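Local atomic coordinates of aerobic respiration control sensor protein ArcB (Escherichia coli, PDB entry 2A0B), a protein that senses respiratory conditions as a membrane-bound histidine kinase and activates the regulator ArcA through a four-step phosphorelay, this piece being its histidine-containing phosphotransfer domain. Residues K7-E18 with E107-W118. Residues are numbered along the deposited sequence; the frame is centred on the assembly and turned at random. Where two conformers were deposited one is given.
Sequences KSEALLDIPMLE and EWRHDVEVLKAW. With ZN (zinc ion), chain B.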
loop_
_atom_site.group_PDB
_atom_site.type_symbol
_atom_site.label_atom_id
_atom_site.label_comp_id
_atom_site.label_asym_id
_atom_site.label_seq_id
_atom_site.Cartn_x
_atom_site.Cartn_y
_atom_site.Cartn_z
ATOM N N LYS A 7 -11.963 -6.346 -9.265
ATOM C CA LYS A 7 -10.888 -5.479 -8.808
ATOM C C LYS A 7 -11.021 -5.140 -7.319
ATOM O O LYS A 7 -9.978 -5.020 -6.670
ATOM C CB LYS A 7 -10.715 -4.249 -9.643
ATOM C CG LYS A 7 -11.454 -2.955 -9.485
ATOM C CD LYS A 7 -11.102 -2.114 -10.720
ATOM C CE LYS A 7 -12.062 -0.963 -10.998
ATOM N NZ LYS A 7 -11.305 0.059 -11.806
ATOM N N SER A 8 -12.233 -4.953 -6.825
ATOM C CA SER A 8 -12.397 -4.651 -5.403
ATOM C C SER A 8 -11.842 -5.821 -4.581
ATOM O O SER A 8 -11.052 -5.603 -3.657
ATOM C CB SER A 8 -13.854 -4.377 -5.038
ATOM O OG SER A 8 -14.317 -3.152 -5.598
ATOM N N GLU A 9 -12.208 -7.052 -4.926
ATOM C CA GLU A 9 -11.760 -8.223 -4.186
ATOM C C GLU A 9 -10.259 -8.405 -4.153
ATOM O O GLU A 9 -9.641 -8.841 -3.179
ATOM C CB GLU A 9 -12.369 -9.518 -4.784
ATOM C CG GLU A 9 -13.879 -9.425 -4.827
ATOM C CD GLU A 9 -14.611 -10.675 -5.274
ATOM O OE1 GLU A 9 -14.084 -11.468 -6.085
ATOM O OE2 GLU A 9 -15.759 -10.841 -4.778
ATOM N N ALA A 10 -9.644 -8.099 -5.300
ATOM C CA ALA A 10 -8.221 -8.259 -5.455
ATOM C C ALA A 10 -7.417 -7.189 -4.755
ATOM O O ALA A 10 -6.365 -7.482 -4.188
ATOM C CB ALA A 10 -7.910 -8.275 -6.957
ATOM N N LEU A 11 -7.850 -5.937 -4.741
ATOM C CA LEU A 11 -7.044 -4.854 -4.271
ATOM C C LEU A 11 -7.397 -4.522 -2.743
ATOM O O LEU A 11 -6.541 -3.872 -2.240
ATOM C CB LEU A 11 -7.260 -3.571 -5.085
ATOM C CG LEU A 11 -6.888 -3.733 -6.630
ATOM C CD1 LEU A 11 -7.218 -2.440 -7.313
ATOM C CD2 LEU A 11 -5.383 -4.002 -6.663
ATOM N N LEU A 12 -8.600 -4.923 -2.428
ATOM C CA LEU A 12 -8.923 -4.442 -1.014
ATOM C C LEU A 12 -9.100 -5.622 -0.116
ATOM O O LEU A 12 -9.416 -6.736 -0.473
ATOM C CB LEU A 12 -10.317 -3.775 -1.092
ATOM C CG LEU A 12 -10.438 -2.621 -2.109
ATOM C CD1 LEU A 12 -11.879 -2.094 -2.094
ATOM C CD2 LEU A 12 -9.375 -1.592 -1.852
ATOM N N ASP A 13 -9.011 -5.341 1.228
ATOM C CA ASP A 13 -9.344 -6.386 2.184
ATOM C C ASP A 13 -10.822 -6.226 2.586
ATOM O O ASP A 13 -11.101 -5.433 3.541
ATOM C CB ASP A 13 -8.448 -6.247 3.409
ATOM C CG ASP A 13 -8.637 -7.372 4.417
ATOM O OD1 ASP A 13 -9.574 -8.149 4.398
ATOM O OD2 ASP A 13 -7.652 -7.435 5.208
ATOM N N ILE A 14 -11.730 -6.780 1.845
ATOM C CA ILE A 14 -13.171 -6.587 2.029
ATOM C C ILE A 14 -13.677 -7.070 3.382
ATOM O O ILE A 14 -14.359 -6.232 4.019
ATOM C CB ILE A 14 -14.014 -7.177 0.885
ATOM C CG1 ILE A 14 -13.448 -6.593 -0.416
ATOM C CG2 ILE A 14 -15.477 -6.770 1.087
ATOM C CD1 ILE A 14 -13.568 -5.103 -0.532
ATOM N N PRO A 15 -13.288 -8.204 3.871
ATOM C CA PRO A 15 -13.737 -8.658 5.218
ATOM C C PRO A 15 -13.312 -7.618 6.264
ATOM O O PRO A 15 -14.162 -7.300 7.144
ATOM C CB PRO A 15 -13.028 -9.969 5.444
ATOM C CG PRO A 15 -13.003 -10.538 4.015
ATOM C CD PRO A 15 -12.556 -9.323 3.225
ATOM N N MET A 16 -12.110 -7.123 6.268
ATOM C CA MET A 16 -11.633 -6.160 7.260
ATOM C C MET A 16 -12.424 -4.879 7.113
ATOM O O MET A 16 -12.914 -4.236 8.076
ATOM C CB MET A 16 -10.124 -5.903 7.186
ATOM C CG MET A 16 -9.630 -4.745 8.059
ATOM S SD MET A 16 -9.737 -3.165 7.206
ATOM C CE MET A 16 -8.515 -2.168 8.047
ATOM N N LEU A 17 -12.616 -4.363 5.876
ATOM C CA LEU A 17 -13.329 -3.129 5.668
ATOM C C LEU A 17 -14.796 -3.244 6.106
ATOM O O LEU A 17 -15.282 -2.210 6.619
ATOM C CB LEU A 17 -13.235 -2.718 4.157
ATOM C CG LEU A 17 -11.807 -2.244 3.877
ATOM C CD1 LEU A 17 -11.674 -2.272 2.310
ATOM C CD2 LEU A 17 -11.476 -0.836 4.323
ATOM N N GLU A 18 -15.434 -4.370 5.876
ATOM C CA GLU A 18 -16.847 -4.486 6.231
ATOM C C GLU A 18 -16.926 -4.495 7.790
ATOM O O GLU A 18 -17.862 -3.819 8.274
ATOM C CB GLU A 18 -17.470 -5.724 5.643
ATOM C CG GLU A 18 -17.748 -5.409 4.155
ATOM C CD GLU A 18 -18.583 -6.439 3.435
ATOM O OE1 GLU A 18 -18.982 -7.480 3.988
ATOM O OE2 GLU A 18 -18.885 -6.161 2.238
ATOM N N GLU A 107 0.667 2.359 -9.608
ATOM C CA GLU A 107 -0.676 2.022 -9.302
ATOM C C GLU A 107 -1.262 2.629 -7.936
ATOM O O GLU A 107 -2.480 2.417 -7.940
ATOM C CB GLU A 107 -0.877 0.548 -9.139
ATOM C CG GLU A 107 -0.287 -0.003 -7.822
ATOM C CD GLU A 107 -0.632 -1.438 -7.740
ATOM O OE1 GLU A 107 -1.755 -1.936 -7.678
ATOM O OE2 GLU A 107 0.380 -2.203 -7.817
ATOM N N TRP A 108 -0.398 3.198 -7.166
ATOM C CA TRP A 108 -1.108 3.423 -5.831
ATOM C C TRP A 108 -2.263 4.428 -5.901
ATOM O O TRP A 108 -3.219 4.115 -5.143
ATOM C CB TRP A 108 -0.051 3.847 -4.830
ATOM C CG TRP A 108 0.533 5.184 -4.974
ATOM C CD1 TRP A 108 1.669 5.578 -5.629
ATOM C CD2 TRP A 108 -0.009 6.437 -4.480
ATOM N NE1 TRP A 108 1.916 6.898 -5.558
ATOM C CE2 TRP A 108 0.827 7.450 -4.822
ATOM C CE3 TRP A 108 -1.206 6.636 -3.716
ATOM C CZ2 TRP A 108 0.618 8.804 -4.502
ATOM C CZ3 TRP A 108 -1.413 7.981 -3.399
ATOM C CH2 TRP A 108 -0.546 9.002 -3.768
ATOM N N ARG A 109 -2.133 5.423 -6.776
ATOM C CA ARG A 109 -3.302 6.357 -6.822
ATOM C C ARG A 109 -4.516 5.636 -7.267
ATOM O O ARG A 109 -5.703 5.845 -6.847
ATOM C CB ARG A 109 -2.899 7.603 -7.591
ATOM C CG ARG A 109 -1.720 8.413 -7.108
ATOM C CD ARG A 109 -1.476 9.695 -7.885
ATOM N NE ARG A 109 -0.433 10.570 -7.363
ATOM C CZ ARG A 109 0.866 10.478 -7.604
ATOM N NH1 ARG A 109 1.329 9.480 -8.358
ATOM N NH2 ARG A 109 1.707 11.342 -7.053
ATOM N N HIS A 110 -4.451 4.690 -8.270
ATOM C CA HIS A 110 -5.568 3.915 -8.699
ATOM C C HIS A 110 -6.217 3.056 -7.634
ATOM O O HIS A 110 -7.407 2.894 -7.491
ATOM C CB HIS A 110 -5.156 3.057 -9.961
ATOM C CG HIS A 110 -6.119 2.005 -10.336
ATOM N ND1 HIS A 110 -7.276 2.273 -11.037
ATOM C CD2 HIS A 110 -6.203 0.656 -10.154
ATOM C CE1 HIS A 110 -7.984 1.197 -11.239
ATOM N NE2 HIS A 110 -7.354 0.170 -10.720
ATOM N N ASP A 111 -5.338 2.385 -6.812
ATOM C CA ASP A 111 -5.827 1.569 -5.723
ATOM C C ASP A 111 -6.581 2.536 -4.697
ATOM O O ASP A 111 -7.624 1.993 -4.316
ATOM C CB ASP A 111 -4.640 0.957 -4.972
ATOM C CG ASP A 111 -3.991 -0.266 -5.594
ATOM O OD1 ASP A 111 -3.767 -0.138 -6.847
ATOM O OD2 ASP A 111 -3.744 -1.350 -5.068
ATOM N N VAL A 112 -6.051 3.694 -4.540
ATOM C CA VAL A 112 -6.845 4.602 -3.584
ATOM C C VAL A 112 -8.179 4.955 -4.186
ATOM O O VAL A 112 -9.243 4.938 -3.538
ATOM C CB VAL A 112 -6.012 5.823 -3.321
ATOM C CG1 VAL A 112 -6.818 7.017 -2.760
ATOM C CG2 VAL A 112 -4.781 5.530 -2.438
ATOM N N GLU A 113 -8.222 5.213 -5.553
ATOM C CA GLU A 113 -9.541 5.506 -6.125
ATOM C C GLU A 113 -10.517 4.396 -6.047
ATOM O O GLU A 113 -11.747 4.503 -5.931
ATOM C CB GLU A 113 -9.317 5.857 -7.652
ATOM C CG GLU A 113 -8.589 7.149 -7.796
ATOM C CD GLU A 113 -8.073 7.462 -9.204
ATOM O OE1 GLU A 113 -8.044 6.536 -10.028
ATOM O OE2 GLU A 113 -7.706 8.609 -9.429
ATOM N N VAL A 114 -10.140 3.090 -6.166
ATOM C CA VAL A 114 -10.920 1.917 -6.018
ATOM C C VAL A 114 -11.473 1.823 -4.533
ATOM O O VAL A 114 -12.626 1.506 -4.459
ATOM C CB VAL A 114 -10.130 0.633 -6.366
ATOM C CG1 VAL A 114 -10.900 -0.610 -6.053
ATOM C CG2 VAL A 114 -9.916 0.677 -7.919
ATOM N N LEU A 115 -10.620 2.135 -3.603
ATOM C CA LEU A 115 -11.161 2.070 -2.180
ATOM C C LEU A 115 -12.145 3.204 -1.979
ATOM O O LEU A 115 -13.211 2.898 -1.412
ATOM C CB LEU A 115 -9.940 2.115 -1.287
ATOM C CG LEU A 115 -10.335 2.281 0.241
ATOM C CD1 LEU A 115 -11.167 1.128 0.594
ATOM C CD2 LEU A 115 -9.017 2.450 0.997
ATOM N N LYS A 116 -11.876 4.376 -2.499
ATOM C CA LYS A 116 -12.851 5.492 -2.317
ATOM C C LYS A 116 -14.185 5.096 -2.875
ATOM O O LYS A 116 -15.266 5.302 -2.308
ATOM C CB LYS A 116 -12.399 6.783 -2.948
ATOM C CG LYS A 116 -11.345 7.517 -2.172
ATOM C CD LYS A 116 -10.795 8.727 -2.860
ATOM C CE LYS A 116 -9.811 9.521 -2.038
ATOM N NZ LYS A 116 -9.202 10.638 -2.834
ATOM N N ALA A 117 -14.219 4.489 -4.084
ATOM C CA ALA A 117 -15.468 4.100 -4.684
ATOM C C ALA A 117 -16.200 3.045 -3.908
ATOM O O ALA A 117 -17.417 3.066 -3.779
ATOM C CB ALA A 117 -15.154 3.656 -6.137
ATOM N N TRP A 118 -15.491 2.075 -3.327
ATOM C CA TRP A 118 -16.068 0.988 -2.573
ATOM C C TRP A 118 -16.708 1.579 -1.288
ATOM O O TRP A 118 -17.826 1.114 -1.015
ATOM C CB TRP A 118 -14.944 -0.011 -2.188
ATOM C CG TRP A 118 -15.540 -1.217 -1.521
ATOM C CD1 TRP A 118 -16.041 -2.338 -2.088
ATOM C CD2 TRP A 118 -15.765 -1.355 -0.094
ATOM N NE1 TRP A 118 -16.565 -3.190 -1.127
ATOM C CE2 TRP A 118 -16.382 -2.582 0.098
ATOM C CE3 TRP A 118 -15.475 -0.510 0.989
ATOM C CZ2 TRP A 118 -16.758 -3.074 1.357
ATOM C CZ3 TRP A 118 -15.858 -0.979 2.261
ATOM C CH2 TRP A 118 -16.443 -2.220 2.402
HETATM ZN ZN ZN B . 0.102 -4.128 -8.409
HETATM O O HOH W 1 -14.366 -0.143 -5.919
HETATM O O HOH W 2 -4.289 -2.248 -2.635
#
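In the histidine-containing phosphotransfer domain, a four-helix bundle, the two short N-terminal helices lie against the C-terminal helix 93-122, L11 and W118 being knobs set into holes of the facing segment. Helix 7-11 crosses 107-118 steeply, at -118°, with axes 10.2 Å apart; helix 14-18 runs closer to parallel. L11 enters among E107, H110, D111 and V114, its CD2 lying 3.5 Å from D111 OD2. That same carboxylate oxygen accepts from a water that also donates to L11 O, so the last turn of helix 7-11 is tied to D111 without a direct bond. L12 forks between two residues of the helix: CD2 packs on L115 CB at 3.8 Å, while CD1 meets W118 CB. With CG anti to the backbone N (chi1 -174°), the W118 indole reaches across to helix 14-18. I14 CD1 makes a CH-pi contact over one face, 3.9 Å from the centroid of the five-membered ring, and E18 CG comes in at the edge of the six-membered ring. L17 CB touches W118 CZ3 at 3.7 Å. An alanine in place of W118 would probably open a gap beneath I14 and L17 and cost helix 14-18 much of its hold on this helix. At the other end of 107-118, E107 OE2 binds the zinc ion together with H77 and E103. S8 OG, 4.0 Å from W118 CD1, is 3.0 Å from a second water, which donates to V114 O.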